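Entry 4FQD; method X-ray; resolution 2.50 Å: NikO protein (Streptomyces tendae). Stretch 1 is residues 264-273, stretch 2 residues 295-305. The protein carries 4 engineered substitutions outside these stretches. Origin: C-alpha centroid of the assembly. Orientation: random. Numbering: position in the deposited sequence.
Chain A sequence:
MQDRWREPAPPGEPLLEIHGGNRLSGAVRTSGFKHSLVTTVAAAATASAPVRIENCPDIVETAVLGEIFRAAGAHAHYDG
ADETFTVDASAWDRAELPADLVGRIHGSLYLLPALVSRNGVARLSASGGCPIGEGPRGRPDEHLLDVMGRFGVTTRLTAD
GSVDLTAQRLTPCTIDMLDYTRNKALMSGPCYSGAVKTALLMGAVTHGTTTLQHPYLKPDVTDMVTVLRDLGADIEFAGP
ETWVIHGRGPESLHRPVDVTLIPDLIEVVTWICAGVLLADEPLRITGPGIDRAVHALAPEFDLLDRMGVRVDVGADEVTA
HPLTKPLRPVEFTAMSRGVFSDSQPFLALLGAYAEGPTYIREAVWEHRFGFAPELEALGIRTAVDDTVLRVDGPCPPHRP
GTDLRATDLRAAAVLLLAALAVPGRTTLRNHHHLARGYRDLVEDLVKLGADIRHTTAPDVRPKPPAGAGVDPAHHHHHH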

ATOM      1  N   ASP A 264     -22.531 -13.377   2.203  1.00 11.06           N
ATOM      2  CA  ASP A 264     -21.102 -13.668   2.133  1.00 13.82           C
ATOM      3  C   ASP A 264     -20.348 -12.549   1.423  1.00 12.96           C
ATOM      4  O   ASP A 264     -20.608 -12.255   0.257  1.00 13.81           O
ATOM      5  CB  ASP A 264     -20.857 -15.006   1.435  1.00 12.42           C
ATOM      6  CG  ASP A 264     -19.448 -15.526   1.646  1.00 16.57           C
ATOM      7  OD1 ASP A 264     -18.525 -15.054   0.949  1.00 18.99           O
ATOM      8  OD2 ASP A 264     -19.264 -16.411   2.509  1.00 14.84           O
ATOM      9  N   LEU A 265     -19.419 -11.930   2.144  1.00 12.41           N
ATOM     10  CA  LEU A 265     -18.703 -10.757   1.657  1.00 11.75           C
ATOM     11  C   LEU A 265     -17.887 -11.048   0.402  1.00 12.61           C
ATOM     12  O   LEU A 265     -17.921 -10.284  -0.561  1.00 13.21           O
ATOM     13  CB  LEU A 265     -17.791 -10.201   2.754  1.00 12.71           C
ATOM     14  CG  LEU A 265     -18.455  -9.895   4.098  1.00 16.47           C
ATOM     15  CD1 LEU A 265     -17.467  -9.257   5.059  1.00 12.67           C
ATOM     16  CD2 LEU A 265     -19.662  -9.001   3.905  1.00 10.88           C
ATOM     17  N   ILE A 266     -17.156 -12.156   0.415  1.00 10.90           N
ATOM     18  CA  ILE A 266     -16.292 -12.504  -0.706  1.00 12.45           C
ATOM     19  C   ILE A 266     -17.099 -13.020  -1.895  1.00 10.90           C
ATOM     20  O   ILE A 266     -16.689 -12.868  -3.046  1.00 15.39           O
ATOM     21  CB  ILE A 266     -15.216 -13.531  -0.299  1.00 10.95           C
ATOM     22  CG1 ILE A 266     -14.543 -13.099   1.005  1.00 16.12           C
ATOM     23  CG2 ILE A 266     -14.177 -13.686  -1.399  1.00 12.46           C
ATOM     24  CD1 ILE A 266     -13.912 -11.721   0.938  1.00 12.53           C
ATOM     25  N   GLU A 267     -18.254 -13.619  -1.620  1.00 12.15           N
ATOM     26  CA  GLU A 267     -19.133 -14.067  -2.693  1.00 11.02           C
ATOM     27  C   GLU A 267     -19.664 -12.865  -3.464  1.00 12.87           C
ATOM     28  O   GLU A 267     -19.788 -12.908  -4.688  1.00 14.14           O
ATOM     29  CB  GLU A 267     -20.295 -14.903  -2.154  1.00 11.81           C
ATOM     30  CG  GLU A 267     -21.185 -15.470  -3.251  1.00 15.68           C
ATOM     31  CD  GLU A 267     -22.417 -16.174  -2.719  1.00 23.54           C
ATOM     32  OE1 GLU A 267     -22.573 -16.254  -1.482  1.00 23.82           O
ATOM     33  OE2 GLU A 267     -23.232 -16.646  -3.541  1.00 18.44           O
ATOM     34  N   VAL A 268     -19.974 -11.792  -2.740  1.00 10.36           N
ATOM     35  CA  VAL A 268     -20.425 -10.553  -3.361  1.00 11.45           C
ATOM     36  C   VAL A 268     -19.337 -10.002  -4.276  1.00 12.70           C
ATOM     37  O   VAL A 268     -19.604  -9.636  -5.420  1.00 10.56           O
ATOM     38  CB  VAL A 268     -20.800  -9.489  -2.310  1.00 12.15           C
ATOM     39  CG1 VAL A 268     -21.091  -8.154  -2.981  1.00  5.30           C
ATOM     40  CG2 VAL A 268     -21.996  -9.949  -1.493  1.00  9.52           C
ATOM     41  N   VAL A 269     -18.111  -9.955  -3.762  1.00 10.51           N
ATOM     42  CA  VAL A 269     -16.957  -9.524  -4.542  1.00 12.60           C
ATOM     43  C   VAL A 269     -16.803 -10.388  -5.788  1.00 12.60           C
ATOM     44  O   VAL A 269     -16.571  -9.878  -6.887  1.00  7.61           O
ATOM     45  CB  VAL A 269     -15.658  -9.604  -3.712  1.00 10.04           C
ATOM     46  CG1 VAL A 269     -14.444  -9.292  -4.578  1.00  7.00           C
ATOM     47  CG2 VAL A 269     -15.727  -8.662  -2.521  1.00  6.69           C
ATOM     48  N   THR A 270     -16.950 -11.697  -5.607  1.00 11.97           N
ATOM     49  CA  THR A 270     -16.805 -12.658  -6.694  1.00 12.25           C
ATOM     50  C   THR A 270     -17.804 -12.407  -7.820  1.00 10.26           C
ATOM     51  O   THR A 270     -17.449 -12.455  -8.997  1.00 13.88           O
ATOM     52  CB  THR A 270     -16.968 -14.105  -6.186  1.00 11.47           C
ATOM     53  OG1 THR A 270     -16.030 -14.352  -5.132  1.00 10.70           O
ATOM     54  CG2 THR A 270     -16.731 -15.099  -7.312  1.00 10.37           C
ATOM     55  N   TRP A 271     -19.052 -12.133  -7.454  1.00 10.34           N
ATOM     56  CA  TRP A 271     -20.097 -11.910  -8.446  1.00 12.38           C
ATOM     57  C   TRP A 271     -19.977 -10.553  -9.133  1.00 11.96           C
ATOM     58  O   TRP A 271     -20.309 -10.415 -10.310  1.00 13.28           O
ATOM     59  CB  TRP A 271     -21.486 -12.078  -7.825  1.00 10.68           C
ATOM     60  CG  TRP A 271     -21.830 -13.500  -7.519  1.00 17.25           C
ATOM     61  CD1 TRP A 271     -22.109 -14.032  -6.294  1.00 16.40           C
ATOM     62  CD2 TRP A 271     -21.922 -14.580  -8.455  1.00 18.15           C
ATOM     63  NE1 TRP A 271     -22.374 -15.375  -6.410  1.00 21.29           N
ATOM     64  CE2 TRP A 271     -22.265 -15.736  -7.727  1.00 14.86           C
ATOM     65  CE3 TRP A 271     -21.750 -14.682  -9.840  1.00 14.00           C
ATOM     66  CZ2 TRP A 271     -22.440 -16.976  -8.335  1.00 17.99           C
ATOM     67  CZ3 TRP A 271     -21.925 -15.913 -10.441  1.00 16.18           C
ATOM     68  CH2 TRP A 271     -22.266 -17.044  -9.690  1.00 19.76           C
ATOM     69  N   ILE A 272     -19.506  -9.554  -8.394  1.00 12.38           N
ATOM     70  CA  ILE A 272     -19.255  -8.238  -8.970  1.00 10.78           C
ATOM     71  C   ILE A 272     -18.150  -8.346 -10.017  1.00 13.80           C
ATOM     72  O   ILE A 272     -18.249  -7.770 -11.101  1.00 12.46           O
ATOM     73  CB  ILE A 272     -18.861  -7.211  -7.891  1.00 10.73           C
ATOM     74  CG1 ILE A 272     -20.051  -6.925  -6.971  1.00 11.85           C
ATOM     75  CG2 ILE A 272     -18.374  -5.920  -8.530  1.00  8.08           C
ATOM     76  CD1 ILE A 272     -19.726  -5.994  -5.822  1.00  9.81           C
ATOM     77  N   CYS A 273     -17.106  -9.100  -9.686  1.00 11.26           N
ATOM     78  CA  CYS A 273     -16.011  -9.351 -10.614  1.00 12.74           C
ATOM     79  C   CYS A 273     -16.512 -10.083 -11.855  1.00 13.94           C
ATOM     80  O   CYS A 273     -16.101  -9.780 -12.975  1.00 12.01           O
ATOM     81  CB  CYS A 273     -14.911 -10.167  -9.932  1.00 11.47           C
ATOM     82  SG  CYS A 273     -13.545 -10.640 -11.019  1.00 17.14           S
TER
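Stretch 2 (295-305) HALAPEFDLLD

Residues 265-273 form a helix that continues beyond the stretch, with Asp264 as its N-cap: Asp264 OD1 accepts a hydrogen bond from Glu267 N at 3.0 Å. Stretch 2 opens with the last two residues of an earlier helix, His295 and Ala296, leaves helical geometry at Leu297 (phi/psi -92/26), and starts a second helix at Ala298, for which Leu297 is the N-cap residue. This second helix runs nearly parallel to the first, their N-to-C directions 13° apart and their axes 11.7 Å apart at closest approach. The backbones diverge slightly along the pair: CA-CA distances grow from 7.0 Å for Leu265-Leu297 to 8.2 Å for Val269-Glu300 and 9.6 Å for Ile272-Leu304.

No hydrogen bond links the stretches, and the packing is largely apolar. Leu297, chi1 m and chi2 t, buries the most surface. Its CD1 lies 3.3 Å from Leu265 O and 4.1 Å from Val268 CB, while its CD2 lies 4.0 Å from Leu265 CB and 3.9 Å from Val269 CG2. Ala296 CB extends this patch, 4.2 Å from Leu265 CD2. Two turns along the first helix from Leu265, Ile272 reaches across the wider separation, with its CD1 3.6 Å from Phe301 CZ, oblique to the ring, and its CG2 4.0 Å from Leu304 CD1.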

ATOM      1  N   HIS A 295     -21.449  -2.201   2.840  1.00 10.95           N
ATOM      2  CA  HIS A 295     -20.837  -1.249   3.760  1.00 14.64           C
ATOM      3  C   HIS A 295     -19.606  -1.841   4.436  1.00 14.42           C
ATOM      4  O   HIS A 295     -18.638  -1.135   4.714  1.00 12.62           O
ATOM      5  CB  HIS A 295     -21.843  -0.789   4.815  1.00 10.95           C
ATOM      6  CG  HIS A 295     -21.254   0.118   5.848  1.00 20.71           C
ATOM      7  ND1 HIS A 295     -20.876  -0.324   7.098  1.00 21.57           N
ATOM      8  CD2 HIS A 295     -20.964   1.441   5.814  1.00 21.23           C
ATOM      9  CE1 HIS A 295     -20.385   0.688   7.791  1.00 23.14           C
ATOM     10  NE2 HIS A 295     -20.427   1.770   7.034  1.00 21.94           N
ATOM     11  N   ALA A 296     -19.652  -3.142   4.700  1.00 11.08           N
ATOM     12  CA  ALA A 296     -18.515  -3.849   5.275  1.00 11.29           C
ATOM     13  C   ALA A 296     -17.386  -3.942   4.256  1.00 10.99           C
ATOM     14  O   ALA A 296     -16.210  -3.978   4.617  1.00 10.78           O
ATOM     15  CB  ALA A 296     -18.933  -5.234   5.727  1.00 10.94           C
ATOM     16  N   LEU A 297     -17.758  -3.983   2.981  1.00  8.37           N
ATOM     17  CA  LEU A 297     -16.793  -4.047   1.891  1.00 11.57           C
ATOM     18  C   LEU A 297     -16.425  -2.653   1.395  1.00 10.34           C
ATOM     19  O   LEU A 297     -16.037  -2.481   0.241  1.00 12.51           O
ATOM     20  CB  LEU A 297     -17.351  -4.881   0.736  1.00 10.68           C
ATOM     21  CG  LEU A 297     -17.473  -6.387   0.980  1.00 11.81           C
ATOM     22  CD1 LEU A 297     -18.346  -7.030  -0.085  1.00 11.24           C
ATOM     23  CD2 LEU A 297     -16.095  -7.035   1.009  1.00  9.76           C
ATOM     24  N   ALA A 298     -16.555  -1.664   2.276  1.00 11.18           N
ATOM     25  CA  ALA A 298     -16.206  -0.277   1.957  1.00 15.78           C
ATOM     26  C   ALA A 298     -14.788  -0.070   1.392  1.00 11.60           C
ATOM     27  O   ALA A 298     -14.618   0.707   0.452  1.00 15.92           O
ATOM     28  CB  ALA A 298     -16.452   0.638   3.161  1.00  8.03           C
ATOM     29  N   PRO A 299     -13.768  -0.745   1.963  1.00 11.55           N
ATOM     30  CA  PRO A 299     -12.446  -0.622   1.337  1.00  9.25           C
ATOM     31  C   PRO A 299     -12.432  -1.173  -0.087  1.00 13.26           C
ATOM     32  O   PRO A 299     -11.817  -0.574  -0.970  1.00 12.79           O
ATOM     33  CB  PRO A 299     -11.553  -1.479   2.238  1.00 13.31           C
ATOM     34  CG  PRO A 299     -12.230  -1.468   3.555  1.00 11.18           C
ATOM     35  CD  PRO A 299     -13.694  -1.475   3.243  1.00  9.25           C
ATOM     36  N   GLU A 300     -13.105  -2.300  -0.298  1.00 11.31           N
ATOM     37  CA  GLU A 300     -13.204  -2.899  -1.625  1.00 10.74           C
ATOM     38  C   GLU A 300     -13.953  -1.994  -2.599  1.00 14.03           C
ATOM     39  O   GLU A 300     -13.552  -1.846  -3.753  1.00 14.16           O
ATOM     40  CB  GLU A 300     -13.891  -4.266  -1.555  1.00  8.95           C
ATOM     41  CG  GLU A 300     -12.989  -5.412  -1.124  1.00  9.57           C
ATOM     42  CD  GLU A 300     -12.791  -5.482   0.378  1.00 14.14           C
ATOM     43  OE1 GLU A 300     -13.337  -4.619   1.097  1.00 10.71           O
ATOM     44  OE2 GLU A 300     -12.089  -6.407   0.840  1.00 14.59           O
ATOM     45  N   PHE A 301     -15.040  -1.390  -2.128  1.00 11.90           N
ATOM     46  CA  PHE A 301     -15.866  -0.535  -2.977  1.00 13.95           C
ATOM     47  C   PHE A 301     -15.196   0.794  -3.308  1.00 12.28           C
ATOM     48  O   PHE A 301     -15.477   1.397  -4.345  1.00 10.24           O
ATOM     49  CB  PHE A 301     -17.243  -0.310  -2.347  1.00  9.67           C
ATOM     50  CG  PHE A 301     -18.259  -1.341  -2.738  1.00 16.01           C
ATOM     51  CD1 PHE A 301     -18.243  -2.603  -2.166  1.00 10.00           C
ATOM     52  CD2 PHE A 301     -19.227  -1.054  -3.687  1.00 12.89           C
ATOM     53  CE1 PHE A 301     -19.175  -3.556  -2.529  1.00 11.08           C
ATOM     54  CE2 PHE A 301     -20.162  -2.002  -4.054  1.00 14.73           C
ATOM     55  CZ  PHE A 301     -20.136  -3.255  -3.473  1.00 17.49           C
ATOM     56  N   ASP A 302     -14.311   1.250  -2.428  1.00 14.17           N
ATOM     57  CA  ASP A 302     -13.537   2.452  -2.701  1.00 12.65           C
ATOM     58  C   ASP A 302     -12.573   2.183  -3.849  1.00 14.56           C
ATOM     59  O   ASP A 302     -12.315   3.057  -4.675  1.00 14.84           O
ATOM     60  CB  ASP A 302     -12.773   2.904  -1.457  1.00 13.65           C
ATOM     61  CG  ASP A 302     -11.866   4.087  -1.730  1.00 19.54           C
ATOM     62  OD1 ASP A 302     -12.389   5.188  -2.005  1.00 28.06           O
ATOM     63  OD2 ASP A 302     -10.630   3.920  -1.668  1.00 19.74           O
ATOM     64  N   LEU A 303     -12.050   0.962  -3.896  1.00 10.23           N
ATOM     65  CA  LEU A 303     -11.182   0.542  -4.988  1.00 13.36           C
ATOM     66  C   LEU A 303     -11.961   0.422  -6.290  1.00 13.09           C
ATOM     67  O   LEU A 303     -11.503   0.876  -7.337  1.00 11.13           O
ATOM     68  CB  LEU A 303     -10.509  -0.789  -4.659  1.00  8.39           C
ATOM     69  CG  LEU A 303      -9.380  -0.740  -3.631  1.00 13.86           C
ATOM     70  CD1 LEU A 303      -8.856  -2.137  -3.364  1.00 11.63           C
ATOM     71  CD2 LEU A 303      -8.263   0.171  -4.114  1.00  8.80           C
ATOM     72  N   LEU A 304     -13.140  -0.189  -6.214  1.00  9.66           N
ATOM     73  CA  LEU A 304     -14.002  -0.361  -7.380  1.00 14.85           C
ATOM     74  C   LEU A 304     -14.362   0.982  -8.005  1.00 15.58           C
ATOM     75  O   LEU A 304     -14.394   1.118  -9.229  1.00 15.23           O
ATOM     76  CB  LEU A 304     -15.277  -1.119  -7.002  1.00 11.84           C
ATOM     77  CG  LEU A 304     -15.112  -2.584  -6.592  1.00 14.68           C
ATOM     78  CD1 LEU A 304     -16.464  -3.202  -6.272  1.00 14.46           C
ATOM     79  CD2 LEU A 304     -14.396  -3.377  -7.678  1.00 10.09           C
ATOM     80  N   ASP A 305     -14.630   1.969  -7.158  1.00 11.60           N
ATOM     81  CA  ASP A 305     -14.956   3.310  -7.627  1.00 16.02           C
ATOM     82  C   ASP A 305     -13.743   3.959  -8.285  1.00 15.56           C
ATOM     83  O   ASP A 305     -13.873   4.693  -9.264  1.00 17.72           O
ATOM     84  CB  ASP A 305     -15.451   4.179  -6.470  1.00 12.06           C
ATOM     85  CG  ASP A 305     -15.780   5.595  -6.906  1.00 31.66           C
ATOM     86  OD1 ASP A 305     -16.308   5.767  -8.025  1.00 38.01           O
ATOM     87  OD2 ASP A 305     -15.506   6.537  -6.133  1.00 37.54           O
TER